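Local coordinates for giardin subunit alpha-1 (Giardia intestinalis, PDB 4EVF), which is a calcium-regulated annexin that binds phosphatidylserine-containing membranes and takes part in parasite attachment to the intestinal mucosa and in cytoskeletal remodelling, at residues Y233-A238 with H264-Y269. Residues are numbered along the deposited sequence; the frame is centred on the assembly and turned at random.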
ATOM      1  N   TYR A 233      -2.030  -9.747   0.166  1.00 18.79           N
ATOM      2  CA  TYR A 233      -3.208  -9.823  -0.695  1.00 17.33           C
ATOM      3  C   TYR A 233      -3.080  -9.015  -1.994  1.00 20.84           C
ATOM      4  O   TYR A 233      -3.426  -9.480  -3.085  1.00 16.66           O
ATOM      5  CB  TYR A 233      -4.438  -9.351   0.086  1.00 18.78           C
ATOM      6  CG  TYR A 233      -5.686  -9.231  -0.772  1.00 20.75           C
ATOM      7  CD1 TYR A 233      -6.261 -10.360  -1.352  1.00 23.13           C
ATOM      8  CD2 TYR A 233      -6.290  -7.999  -0.995  1.00 20.06           C
ATOM      9  CE1 TYR A 233      -7.395 -10.267  -2.133  1.00 21.82           C
ATOM     10  CE2 TYR A 233      -7.440  -7.897  -1.787  1.00 20.52           C
ATOM     11  CZ  TYR A 233      -7.981  -9.040  -2.352  1.00 21.30           C
ATOM     12  OH  TYR A 233      -9.117  -8.969  -3.142  1.00 20.93           O
ATOM     13  N   LEU A 234      -2.616  -7.780  -1.871  1.00 20.18           N
ATOM     14  CA  LEU A 234      -2.447  -6.947  -3.040  1.00 18.63           C
ATOM     15  C   LEU A 234      -1.284  -7.453  -3.902  1.00 18.70           C
ATOM     16  O   LEU A 234      -1.331  -7.362  -5.117  1.00 18.76           O
ATOM     17  CB  LEU A 234      -2.257  -5.479  -2.625  1.00 24.45           C
ATOM     18  CG  LEU A 234      -3.447  -4.690  -2.041  1.00 27.74           C
ATOM     19  CD1 LEU A 234      -3.107  -3.272  -1.561  1.00 22.21           C
ATOM     20  CD2 LEU A 234      -4.655  -4.675  -2.971  1.00 18.91           C
ATOM     21  N   ILE A 235      -0.354  -8.168  -3.420  1.00 16.60           N
ATOM     22  CA  ILE A 235       0.705  -8.745  -4.264  1.00 15.31           C
ATOM     23  C   ILE A 235       0.189  -9.962  -5.003  1.00 20.25           C
ATOM     24  O   ILE A 235       0.483 -10.156  -6.182  1.00 20.76           O
ATOM     25  CB  ILE A 235       1.944  -9.113  -3.434  1.00 18.31           C
ATOM     26  CG1 ILE A 235       2.682  -7.834  -3.036  1.00 17.21           C
ATOM     27  CG2 ILE A 235       2.874 -10.049  -4.197  1.00 17.08           C
ATOM     28  CD1 ILE A 235       3.804  -8.085  -2.040  1.00 18.49           C
ATOM     29  N   ASN A 236      -0.613 -10.761  -4.311  1.00 16.51           N
ATOM     30  CA  ASN A 236      -1.254 -11.901  -4.946  1.00 24.11           C
ATOM     31  C   ASN A 236      -2.190 -11.457  -6.097  1.00 21.55           C
ATOM     32  O   ASN A 236      -2.184 -12.052  -7.178  1.00 22.03           O
ATOM     33  CB  ASN A 236      -1.973 -12.742  -3.889  1.00 22.03           C
ATOM     34  CG  ASN A 236      -2.607 -13.988  -4.466  1.00 26.80           C
ATOM     35  OD1 ASN A 236      -3.832 -14.061  -4.599  1.00 23.45           O
ATOM     36  ND2 ASN A 236      -1.781 -14.974  -4.814  1.00 23.40           N
ATOM     37  N   CYS A 237      -2.974 -10.406  -5.857  1.00 21.36           N
ATOM     38  CA  CYS A 237      -3.811  -9.807  -6.888  1.00 20.99           C
ATOM     39  C   CYS A 237      -2.969  -9.418  -8.098  1.00 23.66           C
ATOM     40  O   CYS A 237      -3.320  -9.746  -9.231  1.00 24.25           O
ATOM     41  CB  CYS A 237      -4.567  -8.578  -6.360  1.00 20.87           C
ATOM     42  SG  CYS A 237      -5.803  -8.885  -5.058  1.00 25.06           S
ATOM     43  N   ALA A 238      -1.856  -8.723  -7.861  1.00 19.62           N
ATOM     44  CA  ALA A 238      -0.964  -8.342  -8.953  1.00 20.20           C
ATOM     45  C   ALA A 238      -0.443  -9.559  -9.707  1.00 23.24           C
ATOM     46  O   ALA A 238      -0.321  -9.538 -10.934  1.00 25.08           O
ATOM     47  CB  ALA A 238       0.217  -7.492  -8.427  1.00 20.53           C
ATOM     48  N   HIS A 264       5.489 -13.942   4.757  1.00 26.27           N
ATOM     49  CA  HIS A 264       5.006 -14.954   5.689  1.00 28.25           C
ATOM     50  C   HIS A 264       3.490 -15.049   5.634  1.00 28.66           C
ATOM     51  O   HIS A 264       2.918 -16.148   5.651  1.00 26.63           O
ATOM     52  CB  HIS A 264       5.493 -14.639   7.104  1.00 30.12           C
ATOM     53  CG  HIS A 264       6.985 -14.516   7.204  1.00 38.22           C
ATOM     54  ND1 HIS A 264       7.826 -15.611   7.174  1.00 42.03           N
ATOM     55  CD2 HIS A 264       7.789 -13.429   7.302  1.00 35.70           C
ATOM     56  CE1 HIS A 264       9.080 -15.204   7.261  1.00 41.39           C
ATOM     57  NE2 HIS A 264       9.084 -13.885   7.344  1.00 39.08           N
ATOM     58  N   ALA A 265       2.839 -13.896   5.545  1.00 25.21           N
ATOM     59  CA  ALA A 265       1.390 -13.853   5.434  1.00 24.89           C
ATOM     60  C   ALA A 265       0.949 -14.343   4.063  1.00 23.67           C
ATOM     61  O   ALA A 265      -0.214 -14.690   3.859  1.00 25.24           O
ATOM     62  CB  ALA A 265       0.880 -12.443   5.676  1.00 24.15           C
ATOM     63  N   TYR A 266       1.883 -14.353   3.122  1.00 23.23           N
ATOM     64  CA  TYR A 266       1.589 -14.770   1.752  1.00 25.74           C
ATOM     65  C   TYR A 266       1.361 -16.281   1.643  1.00 23.03           C
ATOM     66  O   TYR A 266       0.795 -16.765   0.658  1.00 25.65           O
ATOM     67  CB  TYR A 266       2.712 -14.339   0.807  1.00 22.17           C
ATOM     68  CG  TYR A 266       2.325 -14.444  -0.649  1.00 25.34           C
ATOM     69  CD1 TYR A 266       1.727 -13.371  -1.305  1.00 24.54           C
ATOM     70  CD2 TYR A 266       2.527 -15.622  -1.362  1.00 24.01           C
ATOM     71  CE1 TYR A 266       1.353 -13.460  -2.632  1.00 24.30           C
ATOM     72  CE2 TYR A 266       2.155 -15.718  -2.699  1.00 23.92           C
ATOM     73  CZ  TYR A 266       1.567 -14.637  -3.321  1.00 19.54           C
ATOM     74  OH  TYR A 266       1.199 -14.708  -4.639  1.00 23.16           O
ATOM     75  N   LYS A 267       1.801 -17.017   2.655  1.00 27.92           N
ATOM     76  CA  LYS A 267       1.733 -18.480   2.634  1.00 28.87           C
ATOM     77  C   LYS A 267       0.320 -19.018   2.421  1.00 29.25           C
ATOM     78  O   LYS A 267       0.149 -20.149   1.956  1.00 32.87           O
ATOM     79  CB  LYS A 267       2.350 -19.069   3.902  1.00 32.59           C
ATOM     80  CG  LYS A 267       3.831 -18.790   4.021  1.00 36.06           C
ATOM     81  N   ILE A 268      -0.689 -18.216   2.744  1.00 27.70           N
ATOM     82  CA  ILE A 268      -2.065 -18.625   2.489  1.00 28.85           C
ATOM     83  C   ILE A 268      -2.379 -18.654   0.985  1.00 26.70           C
ATOM     84  O   ILE A 268      -3.341 -19.286   0.561  1.00 28.98           O
ATOM     85  CB  ILE A 268      -3.093 -17.733   3.222  1.00 25.57           C
ATOM     86  CG1 ILE A 268      -3.046 -16.305   2.691  1.00 27.56           C
ATOM     87  CG2 ILE A 268      -2.842 -17.748   4.723  1.00 34.08           C
ATOM     88  CD1 ILE A 268      -3.977 -15.365   3.405  1.00 30.68           C
ATOM     89  N   TYR A 269      -1.571 -17.971   0.183  1.00 24.89           N
ATOM     90  CA  TYR A 269      -1.776 -17.973  -1.263  1.00 25.33           C
ATOM     91  C   TYR A 269      -0.796 -18.911  -1.954  1.00 27.78           C
ATOM     92  O   TYR A 269      -1.138 -19.580  -2.924  1.00 22.29           O
ATOM     93  CB  TYR A 269      -1.651 -16.562  -1.830  1.00 25.32           C
ATOM     94  CG  TYR A 269      -2.475 -15.554  -1.077  1.00 23.52           C
ATOM     95  CD1 TYR A 269      -1.871 -14.597  -0.276  1.00 24.63           C
ATOM     96  CD2 TYR A 269      -3.863 -15.576  -1.147  1.00 24.75           C
ATOM     97  CE1 TYR A 269      -2.617 -13.679   0.429  1.00 25.19           C
ATOM     98  CE2 TYR A 269      -4.628 -14.657  -0.446  1.00 25.41           C
ATOM     99  CZ  TYR A 269      -3.997 -13.701   0.338  1.00 24.85           C
ATOM    100  OH  TYR A 269      -4.742 -12.785   1.046  1.00 19.85           O
TER
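N236, on helix 227-240, packs on two tyrosines of 264-269, stacking on Y269 and hydrogen-bonding Y266. Its CG is anti to the backbone N (chi1 -177°) and comes 3.7 Å from Y269 CG. The amide lies almost parallel to the Y269 ring, the planes 16° apart, and N236 CB sits over the same ring in a CH-pi contact. A flat, polar amide suits this place because it can stack on the flat face Y269 offers and still donate a hydrogen. ND2 does so to Y266 OH, at 3.0 Å and nearly straight (174°), with the oxygen in the amide plane. Y266 suits both neighbours: its hydroxyl takes the amide, while its ring, steeply inclined to that amide, brings CE1 to 3.6 Å from N236 CB and meets the branched, apolar I235 through CG2. One turn back on the helix, Y233 presents its ring edge and CB to Y269 OH, while I268 CG1 lies over the opposite face of the Y269 ring from N236. The contact thus joins helix 227-240 to the segment following helix 262-265, within the predicted fourth annexin repeat. Because Y266 OH also hydrogen-bonds D275 OD2, this hydroxyl of a buried tyrosine is gripped by two partners, and the N236 bond together with the stacking probably fixes the amide's rotation.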